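Local coordinates for PpBBE-like 1 D396N (Physcomitrella patens subsp. patens, PDB 6EO5), which catalyses the oxidation of cellobiose as a flavin-dependent oxidase of the berberine bridge enzyme-like family, carrying a bi-covalently attached FAD, at residues A[48-54]-A[93-99]; A[193-197]-A[445-449]; A[362-366]-A[411-415]; A[355-361]-A[408-412]. One frame throughout, in Å; residues are numbered along the deposited sequence.

In the fold
Followed from the N terminus, the chain first closes a loop of 38 residues at contact 1, where strands 50-53 and 95-98 pair within the FAD-binding part. Contact 2 opens at helix 191-200 and closes after 247 intervening residues, when helix 446-456 of the berberine-like region returns to it. Nested inside that long loop, contact 4 opens at 355-361 and contact 3 at 362-366; both close on helix 405-420 after about 45 residues, sharing Tyr411 and Ile412. They tie this helix to strand 361-367 of the seven-stranded antiparallel sheet and to the turn preceding it. Their centres lie about 8 Å apart, whereas that of contact 1 is about 32 and 34 Å from those of contacts 3 and 4.

Contact 1 (A[48-54]-A[93-99]); sequences PSAFVFP and GVLVVDM
Phe51 and Val96 stand side by side on one face of a parallel strand pair, pointing the same way, with CD1 of the Phe51 ring 3.6 Å from CB of Val96. The CG2 branch of Val96 turns back instead to Pro48, whose CG it meets at 3.6 Å. The other face is also packed. Because Leu95 holds CG opposite its own N (chi1 173°), its CD1 reaches across to Val52 CG1 at 3.8 Å and also touches Ala50 CB; Val97 adds CG2 to the same Val52 methyl. Between the two faces runs the ladder itself. Val96 N donates to Ala50 O at 2.9 Å. Val52 N then donates to Val96 O, and Asp98 N to Val52 O at 3.0 Å. Further along, the Phe53 ring crosses the Asp98 carboxylate, their planes 30° apart, while Asp98 OD2 makes a salt bridge to Arg77. Next to it, the side chain of Met99 lies about 4 Å from the bound FAD. The looser end is at Ser49 and Gly93, both partly exposed. There Ser49 N still bonds to Val94 O, but from 37° out of the carbonyl plane. Helix 57-70 packs on the Val52 and Leu95 face and connects strand 50-53 to strand 74-77, with strand 95-98 inserted between them: a parallel beta-alpha-beta crossover in the FAD-binding domain.

Contact 2 (A[193-197]-A[445-449]); sequences LYFAI and SLSTL
With CG of Phe195 placed opposite the backbone N (chi1 174°), the ring extends from helix 191-200 toward helix 446-456, where Leu449, its chi1 of -68° setting CG beside the backbone N, brings CD2 to the ring edge. The two side chains cross at about a right angle, CD2 of Leu449 lying near the ring plane, 4.1 Å from Phe195 CE1. That methyl also settles on the helix backbone, 3.8 Å from Ala196 CA and equally near Ala196 CB, so one branch of one leucine serves two neighbours. At the far end of the ring, CZ points to Ser445, with OG at 3.5 Å and CB in the plane of the ring, while Thr448 adds its CG2 methyl 4.0 Å from CE1. Replacing Phe195 by an alanine would probably open a gap between the helices, leaving Thr448 CG2 and Ser445 without the ring they rest against. Tyr205 touches Ala196 and hydrogen-bonds through OH to Leu449 O. The side chain of Ala196 is about 11 Å from the bound FAD, so this is packing that joins helix 446-456, in the berberine-like region, to helix 191-200, which lies on strands 170-176 and 182-186. Methyls, a ring edge and one serine hydroxyl meet with no hydrogen bond across the two segments, which implies that between them shape and apolar burial do the holding.

Contact 3 (A[362-366]-A[411-415]); sequences YFIYN and YITRY
Phe363 and Tyr415 form the middle of a helix-on-sheet packing, in which helix 405-420 lies on one face of the seven-stranded antiparallel sheet. The axes of strand 362-366 and helix 411-415 approach to 12.0 Å at their closest, at an angle of 37°, a separation bridged by large side chains. The aromatic contact comes first. The two side chains slide past each other from opposite directions, bringing CE2 of Phe363 over the centre of one Tyr415 face, 3.3 Å above its plane. The rings are tilted by 33°, with centroids 4.3 Å apart, so they meet obliquely and not as a regular stack. In Tyr415, CG lies opposite the backbone N (chi1 176°), which extends the ring from the helix toward the strand.

Aliphatic packing comes second: Ile412 brings CD1 to 3.7 Å from Phe363 CE2, adding a methyl against the Phe363 ring. Met351 and Met355 of helix 345-355 close in on the same cluster, both touching Tyr415.

Polar groups sit round this apolar core. The Tyr411 hydroxyl lies near the plane of the Phe363 ring, at its edge, with its strongest partner in Met355 O. Tyr365, whose ring meets that of Phe239, directs its hydroxyl toward that of Tyr415, and a water joins the two. This water hydrogen-bonds to Tyr365 OH at 3.2 Å. Its bond to Tyr415 OH is shorter, 2.6 Å, and it sits in the plane of the Tyr415 ring and above that of Phe363.

Contact 4 (A[355-361]-A[408-412]); sequences MNTGSNA and QTSYI
The Tyr411 ring is met on one face by the backbone of the loop and round its rim by three residues. Over the face lies Gly358, its CA 4.0 Å from the ring centroid and 29° off the normal, a CH-pi contact; Ser359 N and a water stand above the same face, nearer the rim. In the ring plane Thr357 OG1 comes to one side and Ala361 CB to the other, the latter 3.6 Å from CE2. At the hydroxyl end, Tyr411 OH donates to Met355 O at 2.6 Å, arriving in the carbonyl plane on a lone pair, which, with the contacts on the face and rim, helps to hold the ring's position. A phenylalanine here lacks the hydroxyl, and the Met355 carbonyl would probably be left with weaker hydrogen bonding, such as that from Gly358 N in the turn, and the ring freer to shift.

The second flat group is the amide of Gln408, whose chain bends at chi2 (-62°) to turn toward the loop. Its NE2 donates to Ser359 O at 3.0 Å, with that oxygen only 12° out of the amide plane, and to Ser398 O as well. The other end of the amide is also used: the water accepts from Ser359 N and donates to Gln408 OE1, 2.8 Å away. Each polar end of the amide thus reaches Ser359, directly or through water.

In the fold, residues 355-361 form the link, with a type I turn at Met355 to Gly358, between helix 345-355 and strand 361-367; helix 405-420 lies against it, while Ser398 of the adjoining strand 391-398 bonds to Asn360 through the backbone.

Contact 1 (A[48-54]-A[93-99])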
loop_
_atom_site.group_PDB
_atom_site.type_symbol
_atom_site.label_atom_id
_atom_site.label_comp_id
_atom_site.label_asym_id
_atom_site.label_seq_id
_atom_site.Cartn_x
_atom_site.Cartn_y
_atom_site.Cartn_z
ATOM N N PRO A 48 -10.521 -1.731 20.610
ATOM C CA PRO A 48 -11.698 -2.408 20.045
ATOM C C PRO A 48 -12.558 -3.033 21.134
ATOM O O PRO A 48 -12.150 -3.155 22.290
ATOM C CB PRO A 48 -11.090 -3.493 19.131
ATOM C CG PRO A 48 -9.651 -3.142 18.966
ATOM C CD PRO A 48 -9.266 -2.401 20.223
ATOM N N SER A 49 -13.776 -3.437 20.741
ATOM C CA SER A 49 -14.586 -4.308 21.595
ATOM C C SER A 49 -13.911 -5.658 21.770
ATOM O O SER A 49 -13.816 -6.186 22.883
ATOM C CB SER A 49 -15.981 -4.529 21.001
ATOM O OG SER A 49 -16.589 -3.335 20.566
ATOM N N ALA A 50 -13.449 -6.243 20.670
ATOM C CA ALA A 50 -12.838 -7.562 20.721
ATOM C C ALA A 50 -12.062 -7.813 19.439
ATOM O O ALA A 50 -12.300 -7.178 18.407
ATOM C CB ALA A 50 -13.887 -8.657 20.925
ATOM N N PHE A 51 -11.126 -8.754 19.530
ATOM C CA PHE A 51 -10.453 -9.334 18.379
ATOM C C PHE A 51 -10.976 -10.748 18.186
ATOM O O PHE A 51 -11.035 -11.521 19.145
ATOM C CB PHE A 51 -8.937 -9.372 18.578
ATOM C CG PHE A 51 -8.298 -8.019 18.705
ATOM C CD1 PHE A 51 -7.827 -7.354 17.580
ATOM C CD2 PHE A 51 -8.145 -7.420 19.950
ATOM C CE1 PHE A 51 -7.233 -6.122 17.693
ATOM C CE2 PHE A 51 -7.544 -6.179 20.072
ATOM C CZ PHE A 51 -7.089 -5.526 18.946
ATOM N N VAL A 52 -11.367 -11.079 16.962
ATOM C CA VAL A 52 -11.678 -12.447 16.583
ATOM C C VAL A 52 -10.728 -12.838 15.459
ATOM O O VAL A 52 -10.413 -12.019 14.588
ATOM C CB VAL A 52 -13.160 -12.619 16.172
ATOM C CG1 VAL A 52 -13.546 -11.655 15.062
ATOM C CG2 VAL A 52 -13.445 -14.058 15.771
ATOM N N PHE A 53 -10.245 -14.084 15.497
ATOM C CA PHE A 53 -9.211 -14.581 14.593
ATOM C C PHE A 53 -9.785 -15.737 13.786
ATOM O O PHE A 53 -9.526 -16.907 14.101
ATOM C CB PHE A 53 -7.972 -15.016 15.369
ATOM C CG PHE A 53 -7.313 -13.897 16.129
ATOM C CD1 PHE A 53 -7.821 -13.468 17.344
ATOM C CD2 PHE A 53 -6.177 -13.274 15.629
ATOM C CE1 PHE A 53 -7.209 -12.439 18.045
ATOM C CE2 PHE A 53 -5.567 -12.243 16.328
ATOM C CZ PHE A 53 -6.083 -11.828 17.536
ATOM N N PRO A 54 -10.575 -15.453 12.748
ATOM C CA PRO A 54 -11.162 -16.539 11.958
ATOM C C PRO A 54 -10.085 -17.371 11.292
ATOM O O PRO A 54 -9.059 -16.846 10.846
ATOM C CB PRO A 54 -12.015 -15.814 10.911
ATOM C CG PRO A 54 -12.162 -14.445 11.393
ATOM C CD PRO A 54 -10.975 -14.131 12.245
ATOM N N GLY A 93 -14.141 0.807 20.049
ATOM C CA GLY A 93 -15.241 -0.116 20.250
ATOM C C GLY A 93 -15.613 -0.999 19.089
ATOM O O GLY A 93 -16.721 -1.543 19.079
ATOM N N VAL A 94 -14.741 -1.182 18.126
ATOM C CA VAL A 94 -15.064 -1.984 16.955
ATOM C C VAL A 94 -14.693 -3.439 17.224
ATOM O O VAL A 94 -13.903 -3.748 18.115
ATOM C CB VAL A 94 -14.342 -1.404 15.720
ATOM C CG1 VAL A 94 -14.411 -2.319 14.517
ATOM C CG2 VAL A 94 -14.942 -0.050 15.383
ATOM N N LEU A 95 -15.314 -4.356 16.487
ATOM C CA LEU A 95 -14.850 -5.739 16.429
ATOM C C LEU A 95 -13.825 -5.842 15.308
ATOM O O LEU A 95 -14.163 -5.651 14.131
ATOM C CB LEU A 95 -16.005 -6.710 16.195
ATOM C CG LEU A 95 -15.614 -8.175 15.947
ATOM C CD1 LEU A 95 -14.946 -8.782 17.176
ATOM C CD2 LEU A 95 -16.809 -9.010 15.495
ATOM N N VAL A 96 -12.578 -6.132 15.669
ATOM C CA VAL A 96 -11.505 -6.306 14.693
ATOM C C VAL A 96 -11.465 -7.767 14.280
ATOM O O VAL A 96 -11.226 -8.650 15.109
ATOM C CB VAL A 96 -10.144 -5.867 15.257
ATOM C CG1 VAL A 96 -9.036 -6.210 14.257
ATOM C CG2 VAL A 96 -10.140 -4.375 15.606
ATOM N N VAL A 97 -11.681 -8.021 12.997
ATOM C CA VAL A 97 -11.653 -9.373 12.445
ATOM C C VAL A 97 -10.273 -9.574 11.822
ATOM O O VAL A 97 -10.056 -9.326 10.635
ATOM C CB VAL A 97 -12.774 -9.586 11.439
ATOM C CG1 VAL A 97 -12.762 -11.030 10.925
ATOM C CG2 VAL A 97 -14.099 -9.214 12.071
ATOM N N ASP A 98 -9.325 -10.033 12.635
ATOM C CA ASP A 98 -7.959 -10.268 12.182
ATOM C C ASP A 98 -7.912 -11.530 11.323
ATOM O O ASP A 98 -8.212 -12.627 11.803
ATOM C CB ASP A 98 -7.030 -10.379 13.389
ATOM C CG ASP A 98 -5.570 -10.510 13.002
ATOM O OD1 ASP A 98 -5.231 -11.344 12.134
ATOM O OD2 ASP A 98 -4.751 -9.774 13.581
ATOM N N MET A 99 -7.520 -11.378 10.058
ATOM C CA MET A 99 -7.579 -12.450 9.075
ATOM C C MET A 99 -6.290 -13.276 9.006
ATOM O O MET A 99 -6.027 -13.921 7.982
ATOM C CB MET A 99 -7.914 -11.869 7.701
ATOM C CG MET A 99 -9.283 -11.236 7.650
ATOM S SD MET A 99 -10.589 -12.466 7.854
ATOM C CE MET A 99 -10.590 -13.220 6.221
#

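Contact 2 (A[193-197]-A[445-449])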
loop_
_atom_site.group_PDB
_atom_site.type_symbol
_atom_site.label_atom_id
_atom_site.label_comp_id
_atom_site.label_asym_id
_atom_site.label_seq_id
_atom_site.Cartn_x
_atom_site.Cartn_y
_atom_site.Cartn_z
ATOM N N LEU A 193 -18.911 -5.228 -8.038
ATOM C CA LEU A 193 -18.061 -5.484 -6.883
ATOM C C LEU A 193 -16.606 -5.663 -7.303
ATOM O O LEU A 193 -15.684 -5.241 -6.591
ATOM C CB LEU A 193 -18.576 -6.717 -6.149
ATOM C CG LEU A 193 -17.987 -7.029 -4.784
ATOM C CD1 LEU A 193 -18.204 -5.869 -3.855
ATOM C CD2 LEU A 193 -18.647 -8.273 -4.245
ATOM N N TYR A 194 -16.381 -6.272 -8.471
ATOM C CA TYR A 194 -15.020 -6.487 -8.941
ATOM C C TYR A 194 -14.349 -5.162 -9.288
ATOM O O TYR A 194 -13.167 -4.964 -9.000
ATOM C CB TYR A 194 -15.035 -7.448 -10.136
ATOM C CG TYR A 194 -13.675 -7.810 -10.703
ATOM C CD1 TYR A 194 -12.695 -8.409 -9.912
ATOM C CD2 TYR A 194 -13.382 -7.575 -12.045
ATOM C CE1 TYR A 194 -11.449 -8.751 -10.445
ATOM C CE2 TYR A 194 -12.149 -7.914 -12.588
ATOM C CZ TYR A 194 -11.191 -8.493 -11.785
ATOM O OH TYR A 194 -9.975 -8.806 -12.342
ATOM N N PHE A 195 -15.094 -4.240 -9.893
ATOM C CA PHE A 195 -14.586 -2.887 -10.122
ATOM C C PHE A 195 -14.218 -2.199 -8.808
ATOM O O PHE A 195 -13.140 -1.600 -8.683
ATOM C CB PHE A 195 -15.640 -2.087 -10.884
ATOM C CG PHE A 195 -15.314 -0.648 -11.067
ATOM C CD1 PHE A 195 -15.614 0.281 -10.074
ATOM C CD2 PHE A 195 -14.777 -0.200 -12.257
ATOM C CE1 PHE A 195 -15.343 1.620 -10.243
ATOM C CE2 PHE A 195 -14.499 1.149 -12.439
ATOM C CZ PHE A 195 -14.782 2.056 -11.428
ATOM N N ALA A 196 -15.098 -2.285 -7.810
ATOM C CA ALA A 196 -14.893 -1.539 -6.573
ATOM C C ALA A 196 -13.652 -2.007 -5.816
ATOM O O ALA A 196 -12.929 -1.180 -5.240
ATOM C CB ALA A 196 -16.130 -1.649 -5.682
ATOM N N ILE A 197 -13.397 -3.321 -5.773
ATOM C CA ILE A 197 -12.352 -3.819 -4.879
ATOM C C ILE A 197 -10.958 -3.575 -5.453
ATOM O O ILE A 197 -9.972 -3.628 -4.708
ATOM C CB ILE A 197 -12.548 -5.313 -4.531
ATOM C CG1 ILE A 197 -12.390 -6.205 -5.763
ATOM C CG2 ILE A 197 -13.895 -5.572 -3.866
ATOM C CD1 ILE A 197 -10.966 -6.745 -5.958
ATOM N N SER A 445 -14.806 8.038 -10.518
ATOM C CA SER A 445 -15.387 6.740 -10.220
ATOM C C SER A 445 -16.153 6.719 -8.908
ATOM O O SER A 445 -16.718 5.681 -8.558
ATOM C CB SER A 445 -14.288 5.660 -10.194
ATOM O OG SER A 445 -13.789 5.390 -11.498
ATOM N N LEU A 446 -16.199 7.836 -8.177
ATOM C CA LEU A 446 -16.749 7.798 -6.820
ATOM C C LEU A 446 -18.262 7.585 -6.825
ATOM O O LEU A 446 -18.783 6.833 -5.990
ATOM C CB LEU A 446 -16.367 9.068 -6.064
ATOM C CG LEU A 446 -16.966 9.280 -4.674
ATOM C CD1 LEU A 446 -16.641 8.123 -3.734
ATOM C CD2 LEU A 446 -16.480 10.601 -4.109
ATOM N N SER A 447 -18.981 8.212 -7.768
ATOM C CA SER A 447 -20.412 7.939 -7.930
ATOM C C SER A 447 -20.674 6.446 -8.091
ATOM O O SER A 447 -21.528 5.871 -7.404
ATOM C CB SER A 447 -20.976 8.690 -9.142
ATOM O OG SER A 447 -20.495 10.017 -9.228
ATOM N N THR A 448 -19.953 5.806 -9.012
ATOM C CA THR A 448 -20.076 4.362 -9.182
ATOM C C THR A 448 -19.780 3.635 -7.878
ATOM O O THR A 448 -20.504 2.707 -7.499
ATOM C CB THR A 448 -19.149 3.886 -10.304
ATOM O OG1 THR A 448 -19.514 4.547 -11.522
ATOM C CG2 THR A 448 -19.257 2.400 -10.498
ATOM N N LEU A 449 -18.747 4.067 -7.153
ATOM C CA LEU A 449 -18.424 3.401 -5.901
ATOM C C LEU A 449 -19.587 3.498 -4.914
ATOM O O LEU A 449 -19.946 2.499 -4.273
ATOM C CB LEU A 449 -17.129 3.977 -5.328
ATOM C CG LEU A 449 -15.908 3.608 -6.188
ATOM C CD1 LEU A 449 -14.646 4.310 -5.742
ATOM C CD2 LEU A 449 -15.693 2.108 -6.184
#

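Contact 3 (A[362-366]-A[411-415])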
loop_
_atom_site.group_PDB
_atom_site.type_symbol
_atom_site.label_atom_id
_atom_site.label_comp_id
_atom_site.label_asym_id
_atom_site.label_seq_id
_atom_site.Cartn_x
_atom_site.Cartn_y
_atom_site.Cartn_z
ATOM N N TYR A 362 10.496 12.192 6.182
ATOM C CA TYR A 362 11.088 11.727 4.933
ATOM C C TYR A 362 10.064 11.800 3.803
ATOM O O TYR A 362 8.863 11.968 4.029
ATOM C CB TYR A 362 11.672 10.319 5.077
ATOM C CG TYR A 362 10.690 9.244 5.458
ATOM C CD1 TYR A 362 10.021 8.520 4.490
ATOM C CD2 TYR A 362 10.465 8.922 6.784
ATOM C CE1 TYR A 362 9.128 7.522 4.841
ATOM C CE2 TYR A 362 9.579 7.928 7.145
ATOM C CZ TYR A 362 8.906 7.230 6.174
ATOM O OH TYR A 362 8.020 6.220 6.516
ATOM N N PHE A 363 10.571 11.691 2.568
ATOM C CA PHE A 363 9.803 11.962 1.350
ATOM C C PHE A 363 10.260 11.031 0.231
ATOM O O PHE A 363 11.450 11.011 -0.113
ATOM C CB PHE A 363 9.962 13.429 0.944
ATOM C CG PHE A 363 9.594 14.385 2.043
ATOM C CD1 PHE A 363 10.525 14.739 3.019
ATOM C CD2 PHE A 363 8.304 14.900 2.137
ATOM C CE1 PHE A 363 10.177 15.595 4.065
ATOM C CE2 PHE A 363 7.963 15.767 3.174
ATOM C CZ PHE A 363 8.902 16.112 4.132
ATOM N N ILE A 364 9.322 10.268 -0.342
ATOM C CA ILE A 364 9.618 9.202 -1.296
ATOM C C ILE A 364 8.734 9.391 -2.524
ATOM O O ILE A 364 7.525 9.610 -2.393
ATOM C CB ILE A 364 9.391 7.811 -0.667
ATOM C CG1 ILE A 364 10.258 7.631 0.574
ATOM C CG2 ILE A 364 9.623 6.663 -1.674
ATOM C CD1 ILE A 364 10.026 6.312 1.255
ATOM N N TYR A 365 9.327 9.269 -3.718
ATOM C CA TYR A 365 8.661 9.586 -4.983
ATOM C C TYR A 365 8.658 8.337 -5.854
ATOM O O TYR A 365 9.690 7.988 -6.434
ATOM C CB TYR A 365 9.369 10.739 -5.696
ATOM C CG TYR A 365 9.579 11.985 -4.849
ATOM C CD1 TYR A 365 10.540 12.016 -3.843
ATOM C CD2 TYR A 365 8.836 13.140 -5.072
ATOM C CE1 TYR A 365 10.740 13.160 -3.073
ATOM C CE2 TYR A 365 9.036 14.289 -4.308
ATOM C CZ TYR A 365 9.989 14.291 -3.309
ATOM O OH TYR A 365 10.203 15.424 -2.548
ATOM N N ASN A 366 7.512 7.661 -5.950
ATOM C CA ASN A 366 7.395 6.456 -6.772
ATOM C C ASN A 366 7.122 6.844 -8.216
ATOM O O ASN A 366 6.163 7.568 -8.489
ATOM C CB ASN A 366 6.273 5.556 -6.269
ATOM C CG ASN A 366 6.567 4.965 -4.927
ATOM O OD1 ASN A 366 7.715 4.932 -4.495
ATOM N ND2 ASN A 366 5.526 4.482 -4.251
ATOM N N TYR A 411 3.695 20.678 10.385
ATOM C CA TYR A 411 4.801 20.714 9.437
ATOM C C TYR A 411 4.459 19.959 8.159
ATOM O O TYR A 411 4.600 20.495 7.055
ATOM C CB TYR A 411 6.047 20.144 10.103
ATOM C CG TYR A 411 7.149 19.746 9.166
ATOM C CD1 TYR A 411 7.867 20.701 8.455
ATOM C CD2 TYR A 411 7.505 18.408 9.017
ATOM C CE1 TYR A 411 8.891 20.334 7.605
ATOM C CE2 TYR A 411 8.528 18.029 8.175
ATOM C CZ TYR A 411 9.215 18.997 7.471
ATOM O OH TYR A 411 10.229 18.623 6.631
ATOM N N ILE A 412 3.961 18.728 8.285
ATOM C CA ILE A 412 3.723 17.937 7.084
ATOM C C ILE A 412 2.478 18.412 6.337
ATOM O O ILE A 412 2.355 18.177 5.124
ATOM C CB ILE A 412 3.647 16.435 7.430
ATOM C CG1 ILE A 412 4.013 15.605 6.208
ATOM C CG2 ILE A 412 2.273 16.055 7.954
ATOM C CD1 ILE A 412 5.509 15.542 5.932
ATOM N N THR A 413 1.564 19.100 7.019
ATOM C CA THR A 413 0.396 19.649 6.340
ATOM C C THR A 413 0.728 20.951 5.611
ATOM O O THR A 413 0.225 21.191 4.504
ATOM C CB THR A 413 -0.731 19.858 7.348
ATOM O OG1 THR A 413 -1.129 18.575 7.850
ATOM C CG2 THR A 413 -1.919 20.548 6.701
ATOM N N ARG A 414 1.564 21.800 6.213
ATOM C CA ARG A 414 2.122 22.933 5.483
ATOM C C ARG A 414 2.820 22.463 4.215
ATOM O O ARG A 414 2.628 23.034 3.133
ATOM C CB ARG A 414 3.116 23.685 6.361
ATOM C CG ARG A 414 2.528 24.587 7.395
ATOM C CD ARG A 414 3.658 25.325 8.081
ATOM N NE ARG A 414 4.376 24.514 9.069
ATOM C CZ ARG A 414 4.213 24.636 10.391
ATOM N NH1 ARG A 414 3.358 25.554 10.873
ATOM N NH2 ARG A 414 4.908 23.851 11.230
ATOM N N TYR A 415 3.651 21.420 4.338
ATOM C CA TYR A 415 4.388 20.900 3.196
ATOM C C TYR A 415 3.440 20.465 2.089
ATOM O O TYR A 415 3.642 20.803 0.914
ATOM C CB TYR A 415 5.271 19.739 3.648
ATOM C CG TYR A 415 6.036 19.033 2.530
ATOM C CD1 TYR A 415 5.423 18.067 1.725
ATOM C CD2 TYR A 415 7.373 19.316 2.294
ATOM C CE1 TYR A 415 6.119 17.425 0.709
ATOM C CE2 TYR A 415 8.075 18.676 1.289
ATOM C CZ TYR A 415 7.451 17.736 0.503
ATOM O OH TYR A 415 8.162 17.106 -0.482
HETATM O O HOH W 1 10.725 17.528 -0.170
#

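Contact 4 (A[355-361]-A[408-412])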
loop_
_atom_site.group_PDB
_atom_site.type_symbol
_atom_site.label_atom_id
_atom_site.label_comp_id
_atom_site.label_asym_id
_atom_site.label_seq_id
_atom_site.Cartn_x
_atom_site.Cartn_y
_atom_site.Cartn_z
ATOM N N MET A 355 10.332 21.586 3.041
ATOM C CA MET A 355 10.912 20.452 3.752
ATOM C C MET A 355 11.935 20.916 4.784
ATOM O O MET A 355 11.980 20.397 5.905
ATOM C CB MET A 355 11.552 19.461 2.766
ATOM C CG MET A 355 12.300 18.320 3.451
ATOM S SD MET A 355 13.120 17.134 2.367
ATOM C CE MET A 355 14.532 18.090 1.829
ATOM N N ASN A 356 12.756 21.906 4.442
ATOM C CA ASN A 356 13.818 22.281 5.369
ATOM C C ASN A 356 13.338 23.157 6.530
ATOM O O ASN A 356 14.164 23.563 7.353
ATOM C CB ASN A 356 14.963 22.972 4.619
ATOM C CG ASN A 356 15.730 22.020 3.672
ATOM O OD1 ASN A 356 15.865 20.809 3.921
ATOM N ND2 ASN A 356 16.235 22.580 2.581
ATOM N N THR A 357 12.036 23.440 6.654
ATOM C CA THR A 357 11.558 24.123 7.849
ATOM C C THR A 357 11.330 23.181 9.011
ATOM O O THR A 357 10.785 23.613 10.026
ATOM C CB THR A 357 10.256 24.875 7.583
ATOM O OG1 THR A 357 9.231 23.935 7.271
ATOM C CG2 THR A 357 10.412 25.860 6.447
ATOM N N GLY A 358 11.713 21.914 8.893
ATOM C CA GLY A 358 11.431 20.945 9.931
ATOM C C GLY A 358 12.431 19.814 9.972
ATOM O O GLY A 358 13.510 19.924 9.386
ATOM N N SER A 359 12.099 18.728 10.662
ATOM C CA SER A 359 13.033 17.616 10.787
ATOM C C SER A 359 12.274 16.362 11.219
ATOM O O SER A 359 11.075 16.397 11.500
ATOM C CB SER A 359 14.148 17.964 11.765
ATOM O OG SER A 359 13.710 17.773 13.088
ATOM N N ASN A 360 12.996 15.251 11.272
ATOM C CA ASN A 360 12.421 13.946 11.573
ATOM C C ASN A 360 11.217 13.675 10.665
ATOM O O ASN A 360 10.088 13.471 11.115
ATOM C CB ASN A 360 12.067 13.848 13.062
ATOM C CG ASN A 360 11.850 12.408 13.534
ATOM O OD1 ASN A 360 12.142 11.439 12.824
ATOM N ND2 ASN A 360 11.330 12.269 14.745
ATOM N N ALA A 361 11.492 13.697 9.357
ATOM C CA ALA A 361 10.529 13.393 8.305
ATOM C C ALA A 361 11.260 12.760 7.120
ATOM O O ALA A 361 12.493 12.785 7.041
ATOM C CB ALA A 361 9.786 14.648 7.852
ATOM N N GLN A 408 4.724 18.474 14.341
ATOM C CA GLN A 408 5.018 17.569 13.231
ATOM C C GLN A 408 3.829 17.443 12.290
ATOM O O GLN A 408 4.006 17.328 11.069
ATOM C CB GLN A 408 5.411 16.191 13.754
ATOM C CG GLN A 408 6.758 16.138 14.391
ATOM C CD GLN A 408 7.864 16.491 13.427
ATOM O OE1 GLN A 408 8.136 17.669 13.187
ATOM N NE2 GLN A 408 8.515 15.470 12.863
ATOM N N THR A 409 2.611 17.442 12.845
ATOM C CA THR A 409 1.410 17.373 12.019
ATOM C C THR A 409 1.226 18.653 11.219
ATOM O O THR A 409 0.841 18.610 10.045
ATOM C CB THR A 409 0.187 17.097 12.898
ATOM O OG1 THR A 409 0.342 15.828 13.541
ATOM C CG2 THR A 409 -1.074 17.069 12.076
ATOM N N SER A 410 1.488 19.804 11.842
ATOM C CA SER A 410 1.410 21.071 11.126
ATOM C C SER A 410 2.496 21.169 10.069
ATOM O O SER A 410 2.258 21.688 8.975
ATOM C CB SER A 410 1.527 22.224 12.111
ATOM O OG SER A 410 0.269 22.456 12.703
ATOM N N TYR A 411 3.695 20.678 10.385
ATOM C CA TYR A 411 4.801 20.714 9.437
ATOM C C TYR A 411 4.459 19.959 8.159
ATOM O O TYR A 411 4.600 20.495 7.055
ATOM C CB TYR A 411 6.047 20.144 10.103
ATOM C CG TYR A 411 7.149 19.746 9.166
ATOM C CD1 TYR A 411 7.867 20.701 8.455
ATOM C CD2 TYR A 411 7.505 18.408 9.017
ATOM C CE1 TYR A 411 8.891 20.334 7.605
ATOM C CE2 TYR A 411 8.528 18.029 8.175
ATOM C CZ TYR A 411 9.215 18.997 7.471
ATOM O OH TYR A 411 10.229 18.623 6.631
ATOM N N ILE A 412 3.961 18.728 8.285
ATOM C CA ILE A 412 3.723 17.937 7.084
ATOM C C ILE A 412 2.478 18.412 6.337
ATOM O O ILE A 412 2.355 18.177 5.124
ATOM C CB ILE A 412 3.647 16.435 7.430
ATOM C CG1 ILE A 412 4.013 15.605 6.208
ATOM C CG2 ILE A 412 2.273 16.055 7.954
ATOM C CD1 ILE A 412 5.509 15.542 5.932
HETATM O O HOH W 2 9.934 19.626 12.276
#